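Side-chain contacts in Nsp15 (Middle East respiratory syndrome-related coronavirus, PDB 5YVD), which probably cleaves RNA at uridylates, as the EndoU-family endoribonuclease of the coronavirus replicase, and here forms an assembly of six chains: residues 198-203 against 250-255; 204-209 against 216-221; 6-9 against 15-18; 96-99 against 105-108; 304-309 against 313-318. One frame throughout, in Å; residues are numbered along the deposited sequence.

Contact 1: residues 198-203 against 250-255; sequences SDFLPL and GLYKRQ. Unlike the reference sequence in segment 250-255: Arg254 (reference Lys).
An offset aromatic stack ties the loop before helix 205-212 to helix 248-255 in the uridylate-specific endoribonuclease region. The two partners are Phe200 and Tyr252. Their ring planes are 14° apart and the centroids of the Phe200 and Tyr252 rings are separated by 4.7 Å. The slide between the rings is large enough to bring Phe200 CB over the middle of the tyrosine. This CB lies 3.7 Å from the Tyr252 centroid, close to the ring normal, and makes a CH-pi contact. In Tyr252, CG is anti to the backbone N (chi1 168°), which sends the ring out from the helix toward the loop. Tyr252 CD1 lies over one face of the Phe200 ring, 3.8 Å from Phe200 CD2. Phe200 also packs on Leu248 and Ile249, about one turn before Tyr252 on the same helix. The polar end of Tyr252 reaches the loop backbone through water. One water donates to Ser198 O and has weak bonds to Phe200 N and Tyr252 OH. The second water donates to Phe200 O at 2.7 Å and is also hydrogen-bonded to Tyr252 OH, 2.7 Å away.

Contact 2: residues 204-209 against 216-221; sequences SDMEKD and DVFIKK
Phe218 of helix 215-221 reaches across to Met206 and Asp209 of helix 205-212. From CB its ring runs out with CG anti to the backbone N (chi1 -180°), and this carries the ring to the other helix. Its CD1 comes first, 3.9 Å from Asp209 CB, which sits at the ring edge and in the ring plane. Next, CE1 lies beside the backbone oxygen Met206 O, again near the ring plane. CZ, at the far end, packs 3.7 Å from Met206 CG. The methionine chain crosses the phenylalanine at about a right angle. Phe210 meets the same ring edge-to-face. Leu296 of helix 296-304 touches both Met206 and Phe218, and Tyr234 of helix 229-234 also packs on the buried ring.

The outer side of the contact is ionic. Lys221 is extended beyond CG, and its NZ donates to Asp209 OD2 at 2.8 Å in a salt bridge. The ammonium comes from the syn side of the carboxylate, 29° out of its plane. Tyr222 OH is a second partner of Asp209 OD2, so this oxygen is held twice. Helix 205-212 starts with Ser204 as N-cap. Ser204 OG accepts from Glu207 N at 3.1 Å in a nearly straight bond. Asp297 is a further partner of the serine hydroxyl.

The axes of the two short segments lie 11.2 Å apart at an angle of 156°. This is an antiparallel helical hairpin, with the Phe218 ring packed between its helices and a salt bridge joining them on the exposed side.

Contact 3: residues 6-9 against 15-18; sequences AFNV and FIGV
Asn8 OD1 is gripped by backbone N-H groups of segment 15-18. Ile16 N donates to Asn8 OD1 at 3.1 Å, with an angle of 154° at the hydrogen. Val18 N adds a weak bond to the same oxygen. Asn8 CG is anti to the carbonyl carbon and beside the backbone N (chi1 -76°), which helps place the amide against the loop. Asn8 ND2 bonds to Val18 O at 3.0 Å and is shared with Asn4 O, one turn earlier in the helix. Both ends of the buried amide are thus engaged, which should fix its rotation. Asn4 ND2 also donates to Val18 O. Together these bonds fold the loop back on helix 2-12, in the N-terminal oligomerisation region. Val9 of this helix packs on Met265 of a neighbouring subunit.

Phe15 crosses the amide, its ring plane 37° from the amide plane, with Phe15 CD1 3.7 Å from Asn8 CG. The loop also turns across a face of this ring: Gly17 N lies 3.6 Å from the Phe15 ring plane, over its centre. Lys60 makes a cation-pi contact with Phe15. One residue before Asn8, Phe7 presents its ring edge to Val18 CG1, 3.8 Å from Phe7 CE2.

Contact 4: residues 96-99 against 105-108; sequences TATI and TDID
Two backbone hydrogen bonds join Thr98 to the residues flanking Asp106, in the pattern of a single parallel beta bridge. Thr98 N donates to Thr105 O at 3.1 Å, from well above the carbonyl plane. Ile107 N donates to Thr98 O at 3.0 Å and comes in nearly along the C=O axis (169°). Asp106 CA adds a CA-H...O contact to the same Thr98 O.

Apolar groups line the side of the bridge that carries Ala97, Ile99 and Ile107. Ala97 CB packs 3.9 Å from Ile107 CG2. Ile107 CG1 is 4.1 Å from Ile99 CG1. In Ile107, CG1 sits between the backbone N and the carbonyl carbon (chi1 66°), and the CD1 at its end also reaches Ala97 CB. Ile79 of strand 79-80 touches all three of these residues and links the bridge to the mixed sheet of the middle domain.

Asp106 OD1 turns back into the connecting loop and accepts from Val101 N and Cys102 N. The contact therefore joins two kinds of hold. Backbone bonds and apolar branches close the loop at its base, while a carboxylate oxygen, probably charged, pins the loop from within through two main-chain N-H groups.

Contact 5: residues 304-309 against 313-318; sequences KSQDLG and KVVKVP
One face of the Gln306 amide is covered by the two methyl groups of Val315. Both methyls lie on the same side of the amide plane. Val315 CG1 is 3.9 Å from Gln306 CD, and Val315 CG2 is also 3.9 Å from Gln306 CD. Val315 CG2 reaches a little further back along the chain, 4.1 Å from Gln306 CG. Lys313 CE stands loosely beyond the end of the amide, nearer its plane than the methyls, 5.5 Å from Gln306 CD. The contact is van der Waals packing; no hydrogen bond joins the two segments.

The glutamine chain is bent at chi2 (70°), which folds the amide over so that its face turns to the strand. In Val315, CG1 is anti to the backbone N (chi1 177°) and CG2 lies beside that N; in this rotamer both methyls face the amide. Val315 belongs to strand 312-319, the first strand of the three-stranded antiparallel sheet in the endoribonuclease region. Its backbone is bonded to Phe326 of strand 322-331. The loop with Gln306 leaves helix 296-304 and leads into strand 312-319. Gln306 also touches Leu328 of the middle strand.

Further along the loop, Asp307 OD2 accepts a weak bond from Gly309 N, in the manner of an Asx turn.

Overall arrangement
From the N terminus, contact 3 comes first and folds the loop after helix 2-12 back on that helix. Contact 4 follows, closing a short loop in the middle domain; its centre is 21 Å from that of contact 3. The other three lie in the endoribonuclease region. Contact 1 closes a long, helix-rich loop, from the chain before helix 205-212 to helix 248-255. Contact 2, a helical hairpin, is nested inside this loop, and the two touch where Pro202 packs on Glu207 and Lys208. Contact 5 closes later, between the loop after helix 296-304 and the C-terminal sheet. Its nearest atoms are about 6 Å from contact 2. No contacts cross along the chain.

Contact 1: residues 198-203 against 250-255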
# COMPACT_ATOMS: atom_id res chain seq x y z
N SER A 198 27.36 -17.19 -11.20
CA SER A 198 28.21 -16.26 -10.47
C SER A 198 29.20 -17.03 -9.59
O SER A 198 30.38 -16.70 -9.55
CB SER A 198 27.35 -15.30 -9.63
OG SER A 198 26.88 -15.94 -8.47
N ASP A 199 28.71 -18.06 -8.90
CA ASP A 199 29.56 -18.92 -8.07
C ASP A 199 29.64 -20.36 -8.63
O ASP A 199 28.77 -21.19 -8.33
CB ASP A 199 29.05 -18.92 -6.62
CG ASP A 199 29.68 -20.01 -5.78
OD1 ASP A 199 30.89 -19.95 -5.52
OD2 ASP A 199 28.96 -20.94 -5.39
N PHE A 200 30.67 -20.63 -9.44
CA PHE A 200 30.84 -21.94 -10.09
C PHE A 200 32.30 -22.41 -10.05
O PHE A 200 33.20 -21.75 -10.58
CB PHE A 200 30.36 -21.91 -11.56
CG PHE A 200 30.28 -23.29 -12.21
CD1 PHE A 200 29.06 -23.91 -12.39
CD2 PHE A 200 31.42 -23.97 -12.60
CE1 PHE A 200 28.98 -25.17 -12.95
CE2 PHE A 200 31.34 -25.24 -13.15
CZ PHE A 200 30.11 -25.84 -13.31
N LEU A 201 32.53 -23.58 -9.45
CA LEU A 201 33.86 -24.14 -9.37
C LEU A 201 33.84 -25.56 -9.87
O LEU A 201 33.00 -26.33 -9.45
CB LEU A 201 34.40 -24.10 -7.94
CG LEU A 201 35.41 -22.96 -7.67
CD1 LEU A 201 34.74 -21.58 -7.68
CD2 LEU A 201 36.15 -23.21 -6.35
N PRO A 202 34.79 -25.91 -10.76
CA PRO A 202 34.82 -27.25 -11.30
C PRO A 202 35.13 -28.25 -10.20
O PRO A 202 35.73 -27.88 -9.19
CB PRO A 202 35.94 -27.20 -12.34
CG PRO A 202 36.83 -26.11 -11.88
CD PRO A 202 35.92 -25.09 -11.25
N LEU A 203 34.71 -29.48 -10.40
CA LEU A 203 34.75 -30.48 -9.35
C LEU A 203 35.51 -31.74 -9.75
O LEU A 203 35.66 -32.63 -8.94
CB LEU A 203 33.32 -30.85 -8.96
CG LEU A 203 32.51 -29.81 -8.19
CD1 LEU A 203 31.03 -30.20 -8.18
CD2 LEU A 203 33.05 -29.64 -6.77
N GLY A 250 27.78 -26.13 -19.07
CA GLY A 250 27.75 -25.62 -20.44
C GLY A 250 27.14 -24.22 -20.54
O GLY A 250 27.62 -23.39 -21.32
N LEU A 251 26.10 -23.98 -19.76
CA LEU A 251 25.51 -22.65 -19.67
C LEU A 251 26.46 -21.65 -19.04
O LEU A 251 26.58 -20.52 -19.52
CB LEU A 251 24.18 -22.68 -18.88
CG LEU A 251 23.56 -21.34 -18.50
CD1 LEU A 251 23.30 -20.53 -19.75
CD2 LEU A 251 22.26 -21.49 -17.74
N TYR A 252 27.11 -22.04 -17.95
CA TYR A 252 28.10 -21.16 -17.31
C TYR A 252 29.22 -20.82 -18.30
O TYR A 252 29.55 -19.63 -18.50
CB TYR A 252 28.70 -21.84 -16.09
CG TYR A 252 29.92 -21.18 -15.53
CD1 TYR A 252 31.16 -21.76 -15.67
CD2 TYR A 252 29.83 -19.99 -14.83
CE1 TYR A 252 32.29 -21.16 -15.15
CE2 TYR A 252 30.95 -19.39 -14.29
CZ TYR A 252 32.17 -19.98 -14.46
OH TYR A 252 33.30 -19.40 -13.94
N LYS A 253 29.79 -21.85 -18.91
CA LYS A 253 30.93 -21.64 -19.79
C LYS A 253 30.55 -20.64 -20.83
O LYS A 253 31.30 -19.74 -21.18
CB LYS A 253 31.35 -22.94 -20.48
CG LYS A 253 32.44 -22.75 -21.49
CD LYS A 253 32.98 -24.08 -21.99
CE LYS A 253 34.00 -23.87 -23.10
NZ LYS A 253 33.36 -23.28 -24.31
N ARG A 254 29.34 -20.83 -21.33
CA ARG A 254 28.84 -20.03 -22.40
C ARG A 254 28.70 -18.58 -22.00
O ARG A 254 29.23 -17.70 -22.66
CB ARG A 254 27.50 -20.57 -22.85
CG ARG A 254 26.80 -19.68 -23.85
CD ARG A 254 27.57 -19.66 -25.15
NE ARG A 254 27.22 -18.52 -25.96
CZ ARG A 254 27.77 -18.24 -27.14
NH1 ARG A 254 28.69 -19.04 -27.68
NH2 ARG A 254 27.39 -17.15 -27.78
N GLN A 255 27.97 -18.34 -20.91
CA GLN A 255 27.55 -16.98 -20.58
C GLN A 255 28.70 -16.10 -20.07
O GLN A 255 28.64 -14.87 -20.19
CB GLN A 255 26.40 -17.01 -19.58
CG GLN A 255 26.82 -17.22 -18.15
CD GLN A 255 27.21 -15.94 -17.48
OE1 GLN A 255 26.67 -14.91 -17.80
NE2 GLN A 255 28.15 -16.01 -16.54
O HOH W 1 32.16 -18.03 -11.12
O HOH W 2 34.59 -21.51 -12.87

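Contact 2: residues 204-209 against 216-221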
# COMPACT_ATOMS: atom_id res chain seq x y z
N SER A 204 36.00 -31.80 -10.99
CA SER A 204 36.70 -32.97 -11.50
C SER A 204 37.60 -32.56 -12.67
O SER A 204 37.50 -31.45 -13.18
CB SER A 204 35.68 -33.99 -12.00
OG SER A 204 35.17 -33.59 -13.27
N ASP A 205 38.46 -33.46 -13.11
CA ASP A 205 39.35 -33.15 -14.23
C ASP A 205 38.59 -32.92 -15.53
O ASP A 205 38.91 -32.02 -16.31
CB ASP A 205 40.35 -34.29 -14.41
CG ASP A 205 41.53 -34.16 -13.49
OD1 ASP A 205 41.88 -33.02 -13.11
OD2 ASP A 205 42.10 -35.22 -13.16
N MET A 206 37.58 -33.74 -15.76
CA MET A 206 36.71 -33.56 -16.91
C MET A 206 36.08 -32.16 -16.88
O MET A 206 36.10 -31.45 -17.89
CB MET A 206 35.65 -34.65 -16.95
CG MET A 206 35.00 -34.80 -18.30
SD MET A 206 33.45 -35.71 -18.18
CE MET A 206 34.05 -37.39 -18.30
N GLU A 207 35.54 -31.74 -15.73
CA GLU A 207 34.92 -30.40 -15.66
C GLU A 207 35.92 -29.29 -16.01
O GLU A 207 35.58 -28.35 -16.71
CB GLU A 207 34.24 -30.17 -14.30
CG GLU A 207 33.04 -31.10 -14.08
CD GLU A 207 31.91 -30.53 -13.22
OE1 GLU A 207 32.18 -29.93 -12.14
OE2 GLU A 207 30.73 -30.73 -13.61
N LYS A 208 37.17 -29.44 -15.56
CA LYS A 208 38.20 -28.42 -15.83
C LYS A 208 38.53 -28.33 -17.31
O LYS A 208 38.64 -27.22 -17.87
CB LYS A 208 39.49 -28.71 -15.06
CG LYS A 208 39.37 -28.53 -13.54
CD LYS A 208 40.72 -28.78 -12.87
CE LYS A 208 40.57 -29.27 -11.44
NZ LYS A 208 40.88 -28.16 -10.50
N ASP A 209 38.71 -29.49 -17.93
CA ASP A 209 39.03 -29.51 -19.34
C ASP A 209 37.86 -28.85 -20.08
O ASP A 209 38.04 -28.03 -20.98
CB ASP A 209 39.28 -30.94 -19.83
CG ASP A 209 40.63 -31.52 -19.36
OD1 ASP A 209 41.48 -30.78 -18.81
OD2 ASP A 209 40.84 -32.72 -19.58
N ASP A 216 36.02 -29.46 -30.03
CA ASP A 216 36.44 -30.64 -30.81
C ASP A 216 37.51 -31.50 -30.09
O ASP A 216 37.48 -32.73 -30.16
CB ASP A 216 36.90 -30.21 -32.20
CG ASP A 216 37.01 -31.38 -33.15
OD1 ASP A 216 35.96 -31.98 -33.49
OD2 ASP A 216 38.15 -31.71 -33.55
N VAL A 217 38.42 -30.83 -29.36
CA VAL A 217 39.49 -31.49 -28.61
C VAL A 217 38.94 -32.28 -27.39
O VAL A 217 39.49 -33.31 -26.99
CB VAL A 217 40.53 -30.45 -28.14
CG1 VAL A 217 41.57 -31.06 -27.22
CG2 VAL A 217 41.21 -29.81 -29.34
N PHE A 218 37.86 -31.77 -26.81
CA PHE A 218 37.28 -32.36 -25.62
C PHE A 218 36.42 -33.58 -26.01
O PHE A 218 36.57 -34.67 -25.44
CB PHE A 218 36.46 -31.29 -24.87
CG PHE A 218 35.80 -31.79 -23.60
CD1 PHE A 218 36.42 -31.63 -22.37
CD2 PHE A 218 34.56 -32.39 -23.65
CE1 PHE A 218 35.83 -32.08 -21.22
CE2 PHE A 218 33.95 -32.86 -22.51
CZ PHE A 218 34.59 -32.71 -21.28
N ILE A 219 35.52 -33.38 -26.98
CA ILE A 219 34.69 -34.45 -27.47
C ILE A 219 35.54 -35.69 -27.76
O ILE A 219 35.19 -36.81 -27.36
CB ILE A 219 33.87 -34.03 -28.73
CG1 ILE A 219 32.73 -33.08 -28.32
CG2 ILE A 219 33.25 -35.24 -29.42
CD1 ILE A 219 31.97 -32.48 -29.48
N LYS A 220 36.67 -35.47 -28.43
CA LYS A 220 37.55 -36.56 -28.82
C LYS A 220 38.38 -37.13 -27.67
O LYS A 220 38.59 -38.34 -27.60
CB LYS A 220 38.45 -36.14 -29.98
CG LYS A 220 37.66 -35.92 -31.27
CD LYS A 220 38.48 -35.17 -32.31
CE LYS A 220 37.69 -35.02 -33.61
NZ LYS A 220 38.43 -34.25 -34.66
N LYS A 221 38.83 -36.28 -26.75
CA LYS A 221 39.52 -36.77 -25.57
C LYS A 221 38.71 -37.76 -24.72
O LYS A 221 39.27 -38.71 -24.15
CB LYS A 221 39.93 -35.62 -24.68
CG LYS A 221 40.45 -36.04 -23.31
CD LYS A 221 41.39 -35.01 -22.73
CE LYS A 221 41.76 -35.37 -21.30
NZ LYS A 221 42.73 -34.41 -20.72

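Contact 3: residues 6-9 against 15-18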
# COMPACT_ATOMS: atom_id res chain seq x y z
N ALA A 6 13.53 -6.21 17.42
CA ALA A 6 14.37 -5.15 16.86
C ALA A 6 15.64 -4.96 17.67
O ALA A 6 16.70 -4.68 17.11
CB ALA A 6 13.59 -3.85 16.81
N PHE A 7 15.55 -5.12 18.98
CA PHE A 7 16.69 -4.88 19.84
C PHE A 7 17.73 -5.98 19.66
O PHE A 7 18.90 -5.71 19.48
CB PHE A 7 16.22 -4.78 21.29
CG PHE A 7 17.32 -4.53 22.29
CD1 PHE A 7 17.66 -3.23 22.66
CD2 PHE A 7 17.99 -5.61 22.89
CE1 PHE A 7 18.68 -3.00 23.58
CE2 PHE A 7 18.99 -5.38 23.82
CZ PHE A 7 19.34 -4.08 24.16
N ASN A 8 17.27 -7.22 19.68
CA ASN A 8 18.15 -8.36 19.42
C ASN A 8 18.85 -8.22 18.04
O ASN A 8 20.07 -8.39 17.93
CB ASN A 8 17.36 -9.68 19.48
CG ASN A 8 17.05 -10.12 20.89
OD1 ASN A 8 17.57 -11.13 21.35
ND2 ASN A 8 16.19 -9.39 21.58
N VAL A 9 18.08 -7.88 17.01
CA VAL A 9 18.64 -7.79 15.66
C VAL A 9 19.76 -6.74 15.59
O VAL A 9 20.78 -6.97 14.91
CB VAL A 9 17.58 -7.48 14.61
CG1 VAL A 9 18.19 -6.95 13.31
CG2 VAL A 9 16.77 -8.73 14.32
N PHE A 15 17.93 -12.92 16.55
CA PHE A 15 17.22 -13.14 17.79
C PHE A 15 17.89 -14.18 18.70
O PHE A 15 18.01 -15.35 18.33
CB PHE A 15 15.78 -13.54 17.51
CG PHE A 15 14.98 -13.67 18.73
CD1 PHE A 15 14.63 -12.54 19.44
CD2 PHE A 15 14.63 -14.92 19.21
CE1 PHE A 15 13.88 -12.65 20.62
CE2 PHE A 15 13.90 -15.04 20.38
CZ PHE A 15 13.53 -13.90 21.09
N ILE A 16 18.29 -13.79 19.90
CA ILE A 16 18.80 -14.78 20.85
C ILE A 16 18.13 -14.73 22.24
O ILE A 16 18.63 -15.33 23.17
CB ILE A 16 20.33 -14.68 21.02
CG1 ILE A 16 20.73 -13.36 21.69
CG2 ILE A 16 21.03 -14.83 19.67
CD1 ILE A 16 22.12 -13.38 22.29
N GLY A 17 17.01 -14.00 22.36
CA GLY A 17 16.25 -13.94 23.63
C GLY A 17 16.74 -12.93 24.67
O GLY A 17 16.25 -12.92 25.78
N VAL A 18 17.68 -12.08 24.31
CA VAL A 18 18.14 -11.03 25.21
C VAL A 18 17.04 -9.99 25.42
O VAL A 18 16.22 -9.78 24.55
CB VAL A 18 19.41 -10.37 24.64
CG1 VAL A 18 19.51 -8.91 25.00
CG2 VAL A 18 20.63 -11.13 25.13

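Contact 4: residues 96-99 against 105-108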
# COMPACT_ATOMS: atom_id res chain seq x y z
N THR A 96 5.36 -21.83 4.91
CA THR A 96 4.52 -20.70 5.28
C THR A 96 4.03 -20.73 6.72
O THR A 96 3.77 -19.69 7.31
CB THR A 96 3.24 -20.73 4.46
OG1 THR A 96 2.74 -22.07 4.44
CG2 THR A 96 3.50 -20.26 3.03
N ALA A 97 3.83 -21.93 7.27
CA ALA A 97 3.51 -22.05 8.68
C ALA A 97 4.76 -22.42 9.43
O ALA A 97 5.76 -22.78 8.83
CB ALA A 97 2.43 -23.11 8.91
N THR A 98 4.69 -22.36 10.75
CA THR A 98 5.82 -22.58 11.62
C THR A 98 5.37 -23.38 12.87
O THR A 98 4.16 -23.54 13.13
CB THR A 98 6.42 -21.22 11.97
OG1 THR A 98 7.82 -21.35 12.17
CG2 THR A 98 5.78 -20.65 13.19
N ILE A 99 6.32 -23.92 13.63
CA ILE A 99 6.02 -24.68 14.85
C ILE A 99 6.98 -24.31 15.97
O ILE A 99 8.20 -24.51 15.87
CB ILE A 99 6.11 -26.20 14.62
CG1 ILE A 99 5.03 -26.66 13.63
CG2 ILE A 99 5.93 -26.94 15.94
CD1 ILE A 99 5.27 -28.04 13.06
N THR A 105 2.17 -17.48 13.58
CA THR A 105 2.24 -18.47 12.50
C THR A 105 2.35 -19.94 12.93
O THR A 105 2.30 -20.84 12.06
CB THR A 105 3.44 -18.18 11.61
OG1 THR A 105 4.62 -18.08 12.41
CG2 THR A 105 3.20 -16.91 10.82
N ASP A 106 2.53 -20.17 14.25
CA ASP A 106 2.57 -21.52 14.85
C ASP A 106 1.26 -22.25 14.65
O ASP A 106 0.20 -21.76 15.02
CB ASP A 106 2.81 -21.47 16.36
CG ASP A 106 4.24 -21.11 16.72
OD1 ASP A 106 5.13 -21.11 15.83
OD2 ASP A 106 4.48 -20.82 17.93
N ILE A 107 1.35 -23.43 14.06
CA ILE A 107 0.23 -24.35 14.06
C ILE A 107 0.51 -25.44 15.08
O ILE A 107 1.65 -25.64 15.47
CB ILE A 107 0.03 -24.97 12.68
CG1 ILE A 107 1.22 -25.86 12.31
CG2 ILE A 107 -0.20 -23.86 11.67
CD1 ILE A 107 1.14 -26.38 10.89
N ASP A 108 -0.52 -26.15 15.51
CA ASP A 108 -0.32 -27.23 16.46
C ASP A 108 0.50 -28.33 15.80
O ASP A 108 0.28 -28.69 14.64
CB ASP A 108 -1.67 -27.79 16.95
CG ASP A 108 -1.54 -28.61 18.23
OD1 ASP A 108 -0.93 -28.11 19.20
OD2 ASP A 108 -2.05 -29.76 18.27

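Contact 5: residues 304-309 against 313-318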
# COMPACT_ATOMS: atom_id res chain seq x y z
N LYS A 304 26.29 -42.79 -21.46
CA LYS A 304 27.00 -43.95 -21.92
C LYS A 304 26.35 -45.23 -21.43
O LYS A 304 26.77 -46.31 -21.80
CB LYS A 304 28.46 -43.88 -21.48
CG LYS A 304 29.26 -42.83 -22.24
CD LYS A 304 30.75 -42.97 -21.97
CE LYS A 304 31.59 -42.17 -22.95
NZ LYS A 304 33.01 -42.12 -22.51
N SER A 305 25.33 -45.10 -20.59
CA SER A 305 24.53 -46.24 -20.11
C SER A 305 23.37 -46.57 -21.01
O SER A 305 22.64 -47.52 -20.75
CB SER A 305 23.95 -45.95 -18.72
OG SER A 305 24.98 -45.58 -17.82
N GLN A 306 23.18 -45.80 -22.07
CA GLN A 306 21.91 -45.82 -22.78
C GLN A 306 22.01 -46.43 -24.17
O GLN A 306 23.05 -46.35 -24.83
CB GLN A 306 21.34 -44.40 -22.87
CG GLN A 306 19.92 -44.29 -22.34
CD GLN A 306 19.86 -44.43 -20.83
OE1 GLN A 306 20.73 -43.94 -20.12
NE2 GLN A 306 18.82 -45.12 -20.34
N ASP A 307 20.90 -47.01 -24.61
CA ASP A 307 20.80 -47.61 -25.94
C ASP A 307 20.56 -46.57 -27.05
O ASP A 307 19.49 -45.94 -27.16
CB ASP A 307 19.72 -48.70 -25.96
CG ASP A 307 19.87 -49.63 -27.13
OD1 ASP A 307 20.54 -50.67 -26.96
OD2 ASP A 307 19.36 -49.31 -28.23
N LEU A 308 21.58 -46.41 -27.89
CA LEU A 308 21.55 -45.45 -28.98
C LEU A 308 20.71 -45.99 -30.14
O LEU A 308 20.50 -45.30 -31.14
CB LEU A 308 22.99 -45.12 -29.42
CG LEU A 308 23.95 -44.62 -28.32
CD1 LEU A 308 25.34 -44.37 -28.88
CD2 LEU A 308 23.40 -43.37 -27.65
N GLY A 309 20.24 -47.23 -29.98
CA GLY A 309 19.34 -47.86 -30.92
C GLY A 309 17.98 -47.21 -30.95
O GLY A 309 17.48 -46.87 -32.02
N LYS A 313 12.72 -42.37 -25.97
CA LYS A 313 12.76 -43.05 -24.69
C LYS A 313 12.74 -42.03 -23.54
O LYS A 313 13.54 -41.11 -23.51
CB LYS A 313 14.07 -43.84 -24.65
CG LYS A 313 14.57 -44.25 -23.28
CD LYS A 313 14.26 -45.68 -22.90
CE LYS A 313 14.58 -45.89 -21.43
NZ LYS A 313 14.31 -47.28 -20.99
N VAL A 314 11.79 -42.22 -22.61
CA VAL A 314 11.81 -41.59 -21.30
C VAL A 314 12.79 -42.36 -20.40
O VAL A 314 12.56 -43.53 -20.10
CB VAL A 314 10.43 -41.61 -20.59
CG1 VAL A 314 10.51 -40.92 -19.24
CG2 VAL A 314 9.34 -40.98 -21.45
N VAL A 315 13.88 -41.71 -19.99
CA VAL A 315 14.90 -42.29 -19.12
C VAL A 315 14.68 -41.80 -17.71
O VAL A 315 14.54 -40.59 -17.50
CB VAL A 315 16.32 -41.82 -19.53
CG1 VAL A 315 17.39 -42.37 -18.56
CG2 VAL A 315 16.61 -42.20 -20.97
N LYS A 316 14.72 -42.72 -16.76
CA LYS A 316 14.39 -42.44 -15.37
C LYS A 316 15.65 -42.48 -14.54
O LYS A 316 16.32 -43.50 -14.52
CB LYS A 316 13.41 -43.49 -14.87
CG LYS A 316 12.01 -43.30 -15.41
CD LYS A 316 11.07 -44.44 -15.03
CE LYS A 316 9.81 -44.44 -15.89
NZ LYS A 316 8.70 -43.67 -15.26
N VAL A 317 16.01 -41.38 -13.87
CA VAL A 317 17.25 -41.36 -13.09
C VAL A 317 17.00 -40.94 -11.64
O VAL A 317 16.31 -39.95 -11.41
CB VAL A 317 18.32 -40.42 -13.67
CG1 VAL A 317 19.63 -40.59 -12.92
CG2 VAL A 317 18.54 -40.67 -15.16
N PRO A 318 17.56 -41.69 -10.66
CA PRO A 318 17.49 -41.28 -9.27
C PRO A 318 18.51 -40.16 -8.99
O PRO A 318 19.71 -40.38 -9.14
CB PRO A 318 17.83 -42.56 -8.51
CG PRO A 318 18.72 -43.31 -9.42
CD PRO A 318 18.28 -42.97 -10.81